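PDB 1YB4: tartronic semialdehyde reductase from Salmonella typhimurium, which catalyses the NAD(P)H-dependent reduction of tartronate semialdehyde (2-hydroxy-3-oxopropanoate) to (R)-glycerate, a reversible reaction. Local coordinates for residues Ser16-Asn21 and Asp153-Asn158; Leu22-His27 and Leu42-Val47; Gln54-Ala59 and Gln88-Val93; Val75-His80 and Lys104-Arg109; Ala185-Leu190 and Glu222-Arg227. One frame throughout, in Å; residues are numbered along the deposited sequence.

Contact 1 (Ser16-Asn21 and Asp153-Asn158); sequences SPMAIN and DILGKN
The flat peptide groups of Asn-21 and Met-18 meet methyls of the other segment at their carbonyl oxygens: Ile-154 CG2 comes within 3.5 Å of Asn-21 O, and Leu-155 CD2 approaches Met-18 O to the same 3.5 Å. The flat amide of Asn-21 lies beside Ile-154, the two side chains running alongside each other and pointing opposite ways. No hydrogen bond joins the two segments. Ile-154 holds CG2 anti to its backbone N (chi1 -59° for the CG1 branch), which turns this methyl to the helix of Asn-21. Leu-155 packs against the root of the selenomethionine Met-18: its CD2 stands 4.0 Å from Met-18 CB, and their CA atoms, 6.4 Å apart, are the nearest CA pair of the two segments. The last turn of helix 142-155, which ends before Gly-156, thus lies against helix 15-24, the helix that follows a glycine-rich turn consistent with a Rossmann GxGxxG motif. Around this pair, Met-18 also packs on Phe-8 of strand 5-8 and on Ala-129 of helix 125-131, while Met-95, in a loop, is touched by both Met-18 and Leu-155.

Contact 2 (Leu22-His27 and Leu42-Val47); sequences LARAGH and LSLGAV
This is a small apolar contact at the rim of the nucleotide-binding domain, where one leucine from the loop after helix 39-42 rests on the last turn of helix 15-24. Leu-44 supplies nearly all of it. Its CD2 methyl sits 3.8 Å from Ala-23 CB, with Leu-44 CG at 3.9 Å from the same carbon, and it reaches the backbone as well, 3.8 Å from Arg-24 N. With CG of Leu-44 anti to the backbone N (chi1 -161°), the branch is sent across to Ala-23. At the outer margin CD2 passes 4.3 Å from Arg-24 CB; the guanidinium beyond is salt-bridged to Glu-40. Helix 15-24 belongs to the beta-alpha-beta unit that joins strand 5-8 to strand 28-31 in the Rossmann-type sheet, and both partners of the contact are helix ends closed by Schellman motifs. In the first, Gly-26 has positive phi, and Gly-26 N bonds to Ala-23 O (3.1 Å) while His-27 N reaches Leu-22 O in a weak bond. In the second, Gly-45 takes the same role: its N bonds to Leu-42 O at 3.3 Å, and Ala-46 N to Leu-41 O. From there the chain runs on to Val-47, which makes backbone bonds to Leu-29 and Val-31 of strand 28-31.

Contact 3 (Gln54-Ala59 and Gln88-Val93); sequences QVTEFA and QGKTIV
Lys-90, near the beginning of strand 90-94, a parallel strand of the Rossmann-type sheet, reaches across to the loop that leads from helix 52-57 into strand 61-64, its neighbour in that sheet. The apolar part is slight: Lys-90 CD lies 4.1 Å from Thr-56 CG2, the two side chains crossing at a slant. Polar contact is carried by the ammonium group. The lysine chain is extended up to CE and then bends at its last torsion (chi4 -54°), which directs NZ to Ala-59 O. Glu-57 O stands 3.5 Å from Lys-90 NZ, with no hydrogen bond between them. Asp-60 adds a long, weak ion pair. Ala-59 closes an inverse gamma turn centred on Phe-58, and its carbonyl takes the one hydrogen bond of the contact: Lys-90 NZ to Ala-59 O, 2.6 Å, with the donor 43° above the carbonyl plane and a C=O...N angle of 136°.

Contact 4 (Val75-His80 and Lys104-Arg109); sequences VLFGEH and KRFAQR
The C-terminal part of helix 69-77 comes up to helix 100-111 with Leu-76 CA and Phe-106 CA 7.8 Å apart, and side chains make the contact. Phe-77 carries it. Arg-109 spreads over one face of its ring: the guanidinium lies nearly flat on it, planes 23° apart and Arg-109 CZ 4.1 Å from the Phe-77 centroid, a cation-pi stack. Arg-109 CD adds a CH-pi contact on that same face, and bends at chi2 and chi3 (-147° and -127°) fold the arginine over the ring. The opposite face is backed by Leu-76 CB, its own neighbour in sequence. At the ring edge Phe-77 CZ meets Phe-106 O at 3.7 Å, close to the ring plane. The edge of Phe-77 is also turned to the face of Phe-106 in an offset edge-to-face pair, centroids 6.0 Å apart. Leu-76 crosses Phe-106 at about a right angle, with 3.9 Å between Leu-76 CD2 and Phe-106 CD2. A long, weak ion pair links Arg-109 to Glu-73. The two helices lead into and out of strand 90-94, in successive beta-alpha-beta units; beneath them Leu-76 rests on Ile-64 of strand 61-64 and Tyr-117 of strand 115-123.

Contact 5 (Ala185-Leu190 and Glu222-Arg227); sequences AVSEAL and ERMINR
Two helices of the all-helical C-terminal domain meet here: the long helix 167-195, whose early part carries the predicted active-site residue Lys-172, and the end of helix 215-225. The selenomethionine Met-224 bridges them. Its chain stays extended through chi2 (173°) and bends at chi3, laying SE and the terminal methyl against the turn of Val-186 and Ser-187. Met-224 SE comes to 3.7 Å from Ser-187 OG, and Met-224 CE lies 4.0 Å from Val-186 CB, with Val-186 CG1 4.2 Å from both SE and CE. No hydrogen bond crosses between the segments; the hydroxyl of Ser-187 is bonded back to Ile-183 O, one turn earlier in its own helix, so its contact with the selenium is one of packing. They belong to the helical C-terminal domain of the 3-hydroxyisobutyrate dehydrogenase-related family, and a third helix, 283-290, closes in through Val-283, which both Ser-187 and Met-224 touch. On the helix 167-195 side, Glu-188 turns to a second subunit and bonds to Asn-258 and Thr-259 of that chain. Behind Met-224 the chain leaves the helix at Asn-226, and Arg-227, with positive phi, folds back: Arg-227 NH1 donates to Met-224 O at 3.2 Å, in the carbonyl plane with an N-H...O angle of 148°, and is also salt-bridged to Glu-287.

Overall arrangement
Contacts 1 to 4 all belong to the N-terminal Rossmann-type domain, while contact 5 lies in the helical C-terminal domain, its centre 32 to 46 Å from theirs. Contact 1 ties the start of the domain to its end, and contacts 2, 3 and 4 fall within the chain it spans. Contacts 1 and 2 share helix 15-24 and touch, centres 12 Å apart, for instance through Ile-154 and Ala-25. Contacts 3 and 4 interleave along the chain and meet where Ile-92 packs on Leu-76, centres 13 Å apart. These four pack helices and loops that flank the one sheet, contact 3 including its strand 90-94, whereas contact 5 comes later and packs helices together beside a subunit interface.

Contact 1 (Ser16-Asn21 and Asp153-Asn158)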
# COMPACT_ATOMS: atom_id res chain seq x y z
N SER A 16 -10.42 -36.68 2.51
CA SER A 16 -10.36 -37.99 3.16
C SER A 16 -11.05 -38.05 4.52
O SER A 16 -11.91 -38.88 4.73
CB SER A 16 -8.90 -38.43 3.30
OG SER A 16 -8.82 -39.75 3.83
N PRO A 17 -10.67 -37.18 5.47
CA PRO A 17 -11.36 -37.28 6.76
C PRO A 17 -12.83 -36.93 6.66
O PRO A 17 -13.62 -37.31 7.52
CB PRO A 17 -10.58 -36.30 7.65
CG PRO A 17 -10.15 -35.26 6.70
CD PRO A 17 -9.70 -36.07 5.49
N MSE A 18 -13.20 -36.21 5.60
CA MSE A 18 -14.60 -35.84 5.41
C MSE A 18 -15.37 -37.07 4.96
O MSE A 18 -16.46 -37.37 5.50
CB MSE A 18 -14.72 -34.71 4.38
CG MSE A 18 -14.27 -33.36 4.95
SE MSE A 18 -13.90 -31.97 3.67
CE MSE A 18 -15.71 -31.30 3.43
N ALA A 19 -14.80 -37.80 4.00
CA ALA A 19 -15.40 -39.02 3.49
C ALA A 19 -15.52 -39.99 4.67
O ALA A 19 -16.57 -40.62 4.87
CB ALA A 19 -14.54 -39.62 2.37
N ILE A 20 -14.44 -40.10 5.45
CA ILE A 20 -14.43 -40.99 6.61
C ILE A 20 -15.56 -40.65 7.58
O ILE A 20 -16.14 -41.54 8.19
CB ILE A 20 -13.08 -40.91 7.36
CG1 ILE A 20 -11.97 -41.46 6.47
CG2 ILE A 20 -13.16 -41.69 8.66
CD1 ILE A 20 -10.64 -41.66 7.19
N ASN A 21 -15.89 -39.38 7.74
CA ASN A 21 -16.99 -39.02 8.63
C ASN A 21 -18.35 -39.41 8.06
O ASN A 21 -19.24 -39.79 8.81
CB ASN A 21 -16.98 -37.52 8.93
CG ASN A 21 -16.40 -37.21 10.29
OD1 ASN A 21 -15.22 -37.42 10.53
ND2 ASN A 21 -17.24 -36.70 11.19
N ASP A 153 -24.33 -31.53 8.42
CA ASP A 153 -24.37 -31.64 9.88
C ASP A 153 -23.34 -32.60 10.42
O ASP A 153 -22.87 -32.45 11.54
CB ASP A 153 -25.76 -32.09 10.37
CG ASP A 153 -26.74 -30.94 10.50
OD1 ASP A 153 -27.96 -31.21 10.61
OD2 ASP A 153 -26.31 -29.78 10.52
N ILE A 154 -23.00 -33.60 9.62
CA ILE A 154 -22.00 -34.59 10.02
C ILE A 154 -20.62 -34.01 9.78
O ILE A 154 -19.69 -34.28 10.53
CB ILE A 154 -22.12 -35.86 9.18
CG1 ILE A 154 -23.50 -36.47 9.36
CG2 ILE A 154 -21.05 -36.85 9.58
CD1 ILE A 154 -23.78 -37.59 8.40
N LEU A 155 -20.48 -33.19 8.74
CA LEU A 155 -19.20 -32.59 8.38
C LEU A 155 -18.75 -31.36 9.16
O LEU A 155 -17.56 -31.08 9.23
CB LEU A 155 -19.20 -32.26 6.88
CG LEU A 155 -19.47 -33.43 5.93
CD1 LEU A 155 -19.58 -32.92 4.50
CD2 LEU A 155 -18.35 -34.44 6.04
N GLY A 156 -19.68 -30.61 9.74
CA GLY A 156 -19.27 -29.42 10.48
C GLY A 156 -20.34 -28.87 11.41
O GLY A 156 -21.45 -29.40 11.48
N LYS A 157 -20.02 -27.79 12.13
CA LYS A 157 -20.97 -27.17 13.05
C LYS A 157 -21.65 -26.00 12.38
O LYS A 157 -22.84 -26.04 12.10
CB LYS A 157 -20.28 -26.65 14.32
CG LYS A 157 -19.75 -27.70 15.27
CD LYS A 157 -19.44 -27.12 16.64
CE LYS A 157 -19.23 -28.22 17.67
NZ LYS A 157 -19.20 -27.70 19.06
N ASN A 158 -20.89 -24.93 12.15
CA ASN A 158 -21.43 -23.74 11.53
C ASN A 158 -21.74 -23.90 10.05
O ASN A 158 -20.85 -23.78 9.20
CB ASN A 158 -20.49 -22.55 11.74
CG ASN A 158 -20.47 -22.07 13.18
OD1 ASN A 158 -21.38 -22.39 13.96
ND2 ASN A 158 -19.45 -21.30 13.54

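Contact 2 (Leu22-His27 and Leu42-Val47)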
# COMPACT_ATOMS: atom_id res chain seq x y z
N LEU A 22 -18.53 -39.29 6.75
CA LEU A 22 -19.80 -39.65 6.12
C LEU A 22 -19.98 -41.18 6.17
O LEU A 22 -21.08 -41.69 6.43
CB LEU A 22 -19.83 -39.18 4.67
CG LEU A 22 -19.93 -37.67 4.43
CD1 LEU A 22 -19.81 -37.41 2.95
CD2 LEU A 22 -21.26 -37.13 4.95
N ALA A 23 -18.89 -41.90 5.92
CA ALA A 23 -18.92 -43.36 5.93
C ALA A 23 -19.19 -43.86 7.35
O ALA A 23 -19.92 -44.83 7.55
CB ALA A 23 -17.60 -43.90 5.42
N ARG A 24 -18.61 -43.18 8.33
CA ARG A 24 -18.78 -43.55 9.73
C ARG A 24 -20.21 -43.37 10.19
O ARG A 24 -20.60 -43.91 11.22
CB ARG A 24 -17.85 -42.71 10.61
CG ARG A 24 -17.70 -43.22 12.04
CD ARG A 24 -16.31 -43.80 12.25
NE ARG A 24 -15.28 -42.77 12.23
CZ ARG A 24 -13.98 -43.02 12.16
NH1 ARG A 24 -13.11 -42.01 12.15
NH2 ARG A 24 -13.56 -44.27 12.08
N ALA A 25 -21.00 -42.60 9.46
CA ALA A 25 -22.39 -42.38 9.85
C ALA A 25 -23.34 -43.40 9.23
O ALA A 25 -24.56 -43.29 9.39
CB ALA A 25 -22.82 -40.98 9.50
N GLY A 26 -22.79 -44.37 8.50
CA GLY A 26 -23.62 -45.40 7.89
C GLY A 26 -23.85 -45.28 6.40
O GLY A 26 -24.37 -46.21 5.77
N HIS A 27 -23.49 -44.14 5.82
CA HIS A 27 -23.69 -43.93 4.39
C HIS A 27 -22.76 -44.78 3.54
O HIS A 27 -21.66 -45.15 3.97
CB HIS A 27 -23.50 -42.45 4.07
CG HIS A 27 -24.50 -41.56 4.75
ND1 HIS A 27 -25.82 -41.50 4.36
CD2 HIS A 27 -24.39 -40.78 5.84
CE1 HIS A 27 -26.48 -40.71 5.19
NE2 HIS A 27 -25.63 -40.26 6.10
N LEU A 42 -11.80 -47.31 3.33
CA LEU A 42 -12.02 -48.46 2.47
C LEU A 42 -12.70 -49.51 3.34
O LEU A 42 -13.77 -50.01 2.99
CB LEU A 42 -10.69 -49.00 1.91
CG LEU A 42 -10.21 -48.34 0.61
CD1 LEU A 42 -8.88 -48.92 0.19
CD2 LEU A 42 -11.25 -48.56 -0.48
N SER A 43 -12.10 -49.79 4.49
CA SER A 43 -12.65 -50.78 5.42
C SER A 43 -13.79 -50.19 6.25
O SER A 43 -13.91 -50.50 7.43
CB SER A 43 -11.56 -51.27 6.37
OG SER A 43 -11.28 -50.29 7.37
N LEU A 44 -14.61 -49.36 5.63
CA LEU A 44 -15.72 -48.73 6.33
C LEU A 44 -16.92 -48.68 5.39
O LEU A 44 -17.98 -48.16 5.75
CB LEU A 44 -15.32 -47.31 6.78
CG LEU A 44 -16.10 -46.58 7.88
CD1 LEU A 44 -16.13 -47.41 9.14
CD2 LEU A 44 -15.43 -45.24 8.17
N GLY A 45 -16.74 -49.21 4.18
CA GLY A 45 -17.83 -49.24 3.22
C GLY A 45 -17.55 -48.57 1.89
O GLY A 45 -18.08 -48.97 0.84
N ALA A 46 -16.72 -47.54 1.92
CA ALA A 46 -16.39 -46.81 0.72
C ALA A 46 -15.85 -47.76 -0.34
O ALA A 46 -15.01 -48.62 -0.07
CB ALA A 46 -15.36 -45.72 1.03
N VAL A 47 -16.35 -47.58 -1.56
CA VAL A 47 -15.95 -48.38 -2.70
C VAL A 47 -15.08 -47.49 -3.58
O VAL A 47 -15.60 -46.61 -4.26
CB VAL A 47 -17.17 -48.82 -3.53
CG1 VAL A 47 -16.73 -49.74 -4.65
CG2 VAL A 47 -18.19 -49.51 -2.63

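Contact 3 (Gln54-Ala59 and Gln88-Val93)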
# COMPACT_ATOMS: atom_id res chain seq x y z
N GLN A 54 -17.70 -42.77 -12.77
CA GLN A 54 -18.35 -43.82 -12.00
C GLN A 54 -18.98 -43.37 -10.68
O GLN A 54 -20.09 -43.79 -10.35
CB GLN A 54 -17.36 -44.95 -11.76
CG GLN A 54 -17.15 -45.83 -12.99
CD GLN A 54 -15.84 -46.58 -12.93
OE1 GLN A 54 -14.79 -46.02 -13.25
NE2 GLN A 54 -15.89 -47.84 -12.52
N VAL A 55 -18.28 -42.51 -9.93
CA VAL A 55 -18.82 -42.01 -8.67
C VAL A 55 -20.19 -41.40 -8.94
O VAL A 55 -21.14 -41.63 -8.20
CB VAL A 55 -17.89 -40.93 -8.04
CG1 VAL A 55 -18.56 -40.28 -6.82
CG2 VAL A 55 -16.58 -41.55 -7.62
N THR A 56 -20.28 -40.63 -10.02
CA THR A 56 -21.52 -39.96 -10.39
C THR A 56 -22.68 -40.92 -10.73
O THR A 56 -23.85 -40.58 -10.57
CB THR A 56 -21.31 -39.00 -11.59
OG1 THR A 56 -19.97 -38.50 -11.57
CG2 THR A 56 -22.26 -37.82 -11.50
N GLU A 57 -22.34 -42.12 -11.20
CA GLU A 57 -23.36 -43.09 -11.56
C GLU A 57 -24.10 -43.65 -10.34
O GLU A 57 -25.31 -43.44 -10.21
CB GLU A 57 -22.73 -44.22 -12.39
CG GLU A 57 -21.89 -43.68 -13.55
CD GLU A 57 -21.55 -44.72 -14.61
OE1 GLU A 57 -21.10 -45.83 -14.24
OE2 GLU A 57 -21.73 -44.42 -15.81
N PHE A 58 -23.39 -44.33 -9.45
CA PHE A 58 -24.05 -44.88 -8.26
C PHE A 58 -24.03 -43.92 -7.09
O PHE A 58 -23.46 -44.23 -6.05
CB PHE A 58 -23.40 -46.20 -7.83
CG PHE A 58 -21.96 -46.33 -8.25
CD1 PHE A 58 -21.03 -45.36 -7.90
CD2 PHE A 58 -21.55 -47.43 -9.00
CE1 PHE A 58 -19.69 -45.49 -8.29
CE2 PHE A 58 -20.21 -47.56 -9.40
CZ PHE A 58 -19.29 -46.58 -9.04
N ALA A 59 -24.66 -42.77 -7.29
CA ALA A 59 -24.74 -41.74 -6.25
C ALA A 59 -25.66 -40.60 -6.68
O ALA A 59 -25.57 -40.12 -7.81
CB ALA A 59 -23.36 -41.20 -5.94
N GLN A 88 -29.25 -36.03 -14.51
CA GLN A 88 -30.65 -35.82 -14.17
C GLN A 88 -31.01 -36.32 -12.77
O GLN A 88 -30.65 -37.44 -12.39
CB GLN A 88 -31.54 -36.51 -15.21
CG GLN A 88 -33.01 -36.16 -15.06
CD GLN A 88 -33.29 -34.68 -15.29
OE1 GLN A 88 -34.23 -34.11 -14.72
NE2 GLN A 88 -32.49 -34.05 -16.15
N GLY A 89 -31.72 -35.48 -12.02
CA GLY A 89 -32.15 -35.83 -10.67
C GLY A 89 -31.06 -35.94 -9.62
O GLY A 89 -31.29 -36.47 -8.53
N LYS A 90 -29.87 -35.44 -9.95
CA LYS A 90 -28.75 -35.48 -9.02
C LYS A 90 -28.42 -34.13 -8.41
O LYS A 90 -28.87 -33.08 -8.88
CB LYS A 90 -27.49 -36.03 -9.71
CG LYS A 90 -27.59 -37.50 -10.10
CD LYS A 90 -26.28 -38.01 -10.69
CE LYS A 90 -26.42 -39.45 -11.15
NZ LYS A 90 -26.92 -40.33 -10.05
N THR A 91 -27.63 -34.19 -7.35
CA THR A 91 -27.20 -33.01 -6.63
C THR A 91 -25.68 -33.10 -6.51
O THR A 91 -25.14 -34.09 -6.00
CB THR A 91 -27.83 -32.94 -5.22
OG1 THR A 91 -29.24 -33.14 -5.31
CG2 THR A 91 -27.58 -31.58 -4.59
N ILE A 92 -25.01 -32.06 -7.00
CA ILE A 92 -23.57 -31.98 -6.96
C ILE A 92 -23.20 -30.86 -5.99
O ILE A 92 -23.72 -29.75 -6.07
CB ILE A 92 -23.02 -31.67 -8.37
CG1 ILE A 92 -21.50 -31.62 -8.35
CG2 ILE A 92 -23.60 -30.38 -8.88
CD1 ILE A 92 -20.88 -32.99 -8.29
N VAL A 93 -22.32 -31.18 -5.05
CA VAL A 93 -21.90 -30.19 -4.08
C VAL A 93 -20.38 -30.06 -4.04
O VAL A 93 -19.65 -30.99 -3.68
CB VAL A 93 -22.44 -30.52 -2.65
CG1 VAL A 93 -23.89 -30.93 -2.74
CG2 VAL A 93 -21.64 -31.61 -2.03

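Contact 4 (Val75-His80 and Lys104-Arg109)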
# COMPACT_ATOMS: atom_id res chain seq x y z
N VAL A 75 -13.29 -32.12 -13.20
CA VAL A 75 -14.08 -33.15 -12.54
C VAL A 75 -15.50 -33.03 -13.07
O VAL A 75 -16.18 -34.02 -13.31
CB VAL A 75 -14.11 -32.97 -11.01
CG1 VAL A 75 -15.25 -33.79 -10.41
CG2 VAL A 75 -12.79 -33.42 -10.42
N LEU A 76 -15.94 -31.80 -13.25
CA LEU A 76 -17.28 -31.55 -13.74
C LEU A 76 -17.43 -31.86 -15.23
O LEU A 76 -18.24 -32.70 -15.61
CB LEU A 76 -17.68 -30.10 -13.47
CG LEU A 76 -18.64 -29.80 -12.31
CD1 LEU A 76 -18.74 -30.98 -11.36
CD2 LEU A 76 -18.15 -28.56 -11.57
N PHE A 77 -16.64 -31.21 -16.06
CA PHE A 77 -16.78 -31.44 -17.49
C PHE A 77 -15.52 -31.94 -18.20
O PHE A 77 -14.98 -31.27 -19.07
CB PHE A 77 -17.27 -30.15 -18.14
CG PHE A 77 -18.16 -29.33 -17.24
CD1 PHE A 77 -17.63 -28.30 -16.48
CD2 PHE A 77 -19.51 -29.62 -17.13
CE1 PHE A 77 -18.43 -27.56 -15.61
CE2 PHE A 77 -20.32 -28.89 -16.26
CZ PHE A 77 -19.78 -27.86 -15.50
N GLY A 78 -15.06 -33.12 -17.80
CA GLY A 78 -13.88 -33.70 -18.41
C GLY A 78 -14.27 -35.04 -18.98
O GLY A 78 -15.39 -35.49 -18.75
N GLU A 79 -13.37 -35.69 -19.71
CA GLU A 79 -13.69 -36.99 -20.31
C GLU A 79 -14.22 -37.98 -19.27
O GLU A 79 -15.36 -38.44 -19.38
CB GLU A 79 -12.47 -37.57 -21.03
CG GLU A 79 -11.27 -37.88 -20.15
CD GLU A 79 -10.07 -37.03 -20.48
OE1 GLU A 79 -10.03 -35.85 -20.06
OE2 GLU A 79 -9.17 -37.54 -21.18
N HIS A 80 -13.42 -38.29 -18.26
CA HIS A 80 -13.83 -39.22 -17.21
C HIS A 80 -14.65 -38.50 -16.14
O HIS A 80 -14.92 -39.05 -15.07
CB HIS A 80 -12.61 -39.86 -16.52
CG HIS A 80 -11.66 -40.53 -17.47
ND1 HIS A 80 -12.07 -41.50 -18.37
CD2 HIS A 80 -10.33 -40.41 -17.62
CE1 HIS A 80 -11.01 -41.93 -19.04
NE2 HIS A 80 -9.95 -41.29 -18.61
N LYS A 104 -20.22 -19.66 -10.65
CA LYS A 104 -21.46 -19.17 -11.24
C LYS A 104 -21.75 -19.93 -12.52
O LYS A 104 -22.87 -20.41 -12.71
CB LYS A 104 -21.35 -17.68 -11.56
CG LYS A 104 -21.27 -16.74 -10.34
CD LYS A 104 -22.65 -16.38 -9.80
CE LYS A 104 -22.56 -15.33 -8.68
NZ LYS A 104 -22.02 -14.02 -9.15
N ARG A 105 -20.76 -20.08 -13.39
CA ARG A 105 -21.02 -20.78 -14.64
C ARG A 105 -20.97 -22.31 -14.56
O ARG A 105 -21.62 -22.99 -15.35
CB ARG A 105 -20.11 -20.26 -15.76
CG ARG A 105 -18.68 -20.71 -15.72
CD ARG A 105 -18.03 -20.50 -17.09
NE ARG A 105 -16.61 -20.80 -17.10
CZ ARG A 105 -15.68 -20.06 -16.48
NH1 ARG A 105 -16.03 -18.98 -15.80
NH2 ARG A 105 -14.41 -20.42 -16.55
N PHE A 106 -20.21 -22.86 -13.63
CA PHE A 106 -20.17 -24.31 -13.49
C PHE A 106 -21.59 -24.74 -13.09
O PHE A 106 -22.16 -25.69 -13.64
CB PHE A 106 -19.20 -24.74 -12.39
CG PHE A 106 -17.75 -24.53 -12.73
CD1 PHE A 106 -17.38 -23.92 -13.93
CD2 PHE A 106 -16.75 -24.94 -11.85
CE1 PHE A 106 -16.03 -23.72 -14.24
CE2 PHE A 106 -15.40 -24.75 -12.15
CZ PHE A 106 -15.04 -24.14 -13.35
N ALA A 107 -22.15 -23.99 -12.14
CA ALA A 107 -23.48 -24.23 -11.62
C ALA A 107 -24.54 -24.27 -12.72
O ALA A 107 -25.19 -25.30 -12.91
CB ALA A 107 -23.85 -23.17 -10.59
N GLN A 108 -24.71 -23.17 -13.44
CA GLN A 108 -25.73 -23.15 -14.48
C GLN A 108 -25.47 -24.19 -15.57
O GLN A 108 -26.40 -24.61 -16.25
CB GLN A 108 -25.89 -21.76 -15.09
CG GLN A 108 -24.74 -21.28 -15.93
CD GLN A 108 -24.98 -19.87 -16.45
OE1 GLN A 108 -26.02 -19.60 -17.07
NE2 GLN A 108 -24.03 -18.97 -16.22
N ARG A 109 -24.22 -24.60 -15.74
CA ARG A 109 -23.91 -25.62 -16.73
C ARG A 109 -24.53 -26.91 -16.23
O ARG A 109 -25.31 -27.55 -16.94
CB ARG A 109 -22.40 -25.83 -16.89
CG ARG A 109 -21.74 -24.90 -17.88
CD ARG A 109 -20.59 -25.63 -18.57
NE ARG A 109 -19.33 -24.90 -18.50
CZ ARG A 109 -18.16 -25.42 -18.84
NH1 ARG A 109 -18.10 -26.68 -19.28
NH2 ARG A 109 -17.05 -24.70 -18.75

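Contact 5 (Ala185-Leu190 and Glu222-Arg227)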
# COMPACT_ATOMS: atom_id res chain seq x y z
N ALA A 185 -3.29 -6.51 11.10
CA ALA A 185 -3.55 -5.39 11.99
C ALA A 185 -2.97 -5.63 13.38
O ALA A 185 -2.27 -4.78 13.93
CB ALA A 185 -5.05 -5.12 12.06
N VAL A 186 -3.26 -6.79 13.97
CA VAL A 186 -2.74 -7.11 15.29
C VAL A 186 -1.20 -7.06 15.26
O VAL A 186 -0.56 -6.62 16.23
CB VAL A 186 -3.23 -8.52 15.76
CG1 VAL A 186 -2.77 -8.81 17.19
CG2 VAL A 186 -4.76 -8.57 15.66
N SER A 187 -0.61 -7.48 14.14
CA SER A 187 0.85 -7.48 13.97
C SER A 187 1.46 -6.06 14.00
O SER A 187 2.50 -5.82 14.63
CB SER A 187 1.22 -8.14 12.64
OG SER A 187 0.69 -9.45 12.53
N GLU A 188 0.81 -5.13 13.31
CA GLU A 188 1.29 -3.76 13.25
C GLU A 188 1.15 -3.04 14.59
O GLU A 188 2.02 -2.27 14.99
CB GLU A 188 0.54 -2.97 12.16
CG GLU A 188 1.08 -3.19 10.76
CD GLU A 188 0.47 -2.24 9.73
OE1 GLU A 188 0.20 -1.05 10.06
OE2 GLU A 188 0.30 -2.67 8.57
N ALA A 189 0.04 -3.29 15.27
CA ALA A 189 -0.25 -2.68 16.57
C ALA A 189 0.68 -3.18 17.69
O ALA A 189 1.21 -2.38 18.46
CB ALA A 189 -1.70 -2.94 16.94
N LEU A 190 0.87 -4.49 17.76
CA LEU A 190 1.72 -5.06 18.80
C LEU A 190 3.22 -4.82 18.55
O LEU A 190 3.95 -4.45 19.47
CB LEU A 190 1.41 -6.56 18.96
CG LEU A 190 0.01 -6.84 19.53
CD1 LEU A 190 -0.28 -8.32 19.55
CD2 LEU A 190 -0.08 -6.30 20.93
N GLU A 222 -2.33 -14.09 20.84
CA GLU A 222 -1.62 -14.95 21.78
C GLU A 222 -0.50 -15.74 21.06
O GLU A 222 0.63 -15.80 21.54
CB GLU A 222 -2.62 -15.92 22.42
CG GLU A 222 -2.10 -16.71 23.61
CD GLU A 222 -2.16 -15.92 24.92
OE1 GLU A 222 -1.48 -14.87 25.02
OE2 GLU A 222 -2.89 -16.36 25.84
N ARG A 223 -0.83 -16.32 19.91
CA ARG A 223 0.13 -17.08 19.15
C ARG A 223 1.39 -16.29 18.81
O ARG A 223 2.48 -16.85 18.71
CB ARG A 223 -0.51 -17.60 17.85
CG ARG A 223 -1.51 -18.72 18.04
CD ARG A 223 -2.21 -19.09 16.73
NE ARG A 223 -3.30 -20.05 16.93
CZ ARG A 223 -4.09 -20.51 15.96
NH1 ARG A 223 -3.92 -20.12 14.70
NH2 ARG A 223 -5.06 -21.37 16.25
N MSE A 224 1.25 -14.97 18.66
CA MSE A 224 2.37 -14.10 18.32
C MSE A 224 3.27 -13.82 19.51
O MSE A 224 4.50 -13.73 19.37
CB MSE A 224 1.86 -12.78 17.75
CG MSE A 224 1.16 -12.87 16.39
SE MSE A 224 0.35 -11.18 15.81
CE MSE A 224 -1.20 -11.89 14.86
N ILE A 225 2.65 -13.67 20.67
CA ILE A 225 3.39 -13.39 21.90
C ILE A 225 4.19 -14.58 22.40
O ILE A 225 5.38 -14.47 22.70
CB ILE A 225 2.43 -12.94 23.02
CG1 ILE A 225 1.63 -11.70 22.57
CG2 ILE A 225 3.22 -12.65 24.29
CD1 ILE A 225 0.68 -11.11 23.62
N ASN A 226 3.55 -15.74 22.48
CA ASN A 226 4.23 -16.92 22.95
C ASN A 226 5.05 -17.60 21.86
O ASN A 226 5.56 -18.70 22.06
CB ASN A 226 3.22 -17.90 23.55
CG ASN A 226 2.33 -17.24 24.60
OD1 ASN A 226 2.78 -16.39 25.37
ND2 ASN A 226 1.06 -17.64 24.64
N ARG A 227 5.17 -16.93 20.72
CA ARG A 227 5.91 -17.44 19.55
C ARG A 227 5.51 -18.86 19.14
O ARG A 227 6.34 -19.64 18.68
CB ARG A 227 7.42 -17.40 19.82
CG ARG A 227 7.87 -16.14 20.53
CD ARG A 227 7.53 -14.91 19.73
NE ARG A 227 8.38 -14.77 18.55
CZ ARG A 227 8.20 -13.85 17.61
NH1 ARG A 227 7.19 -13.00 17.72
NH2 ARG A 227 9.02 -13.79 16.57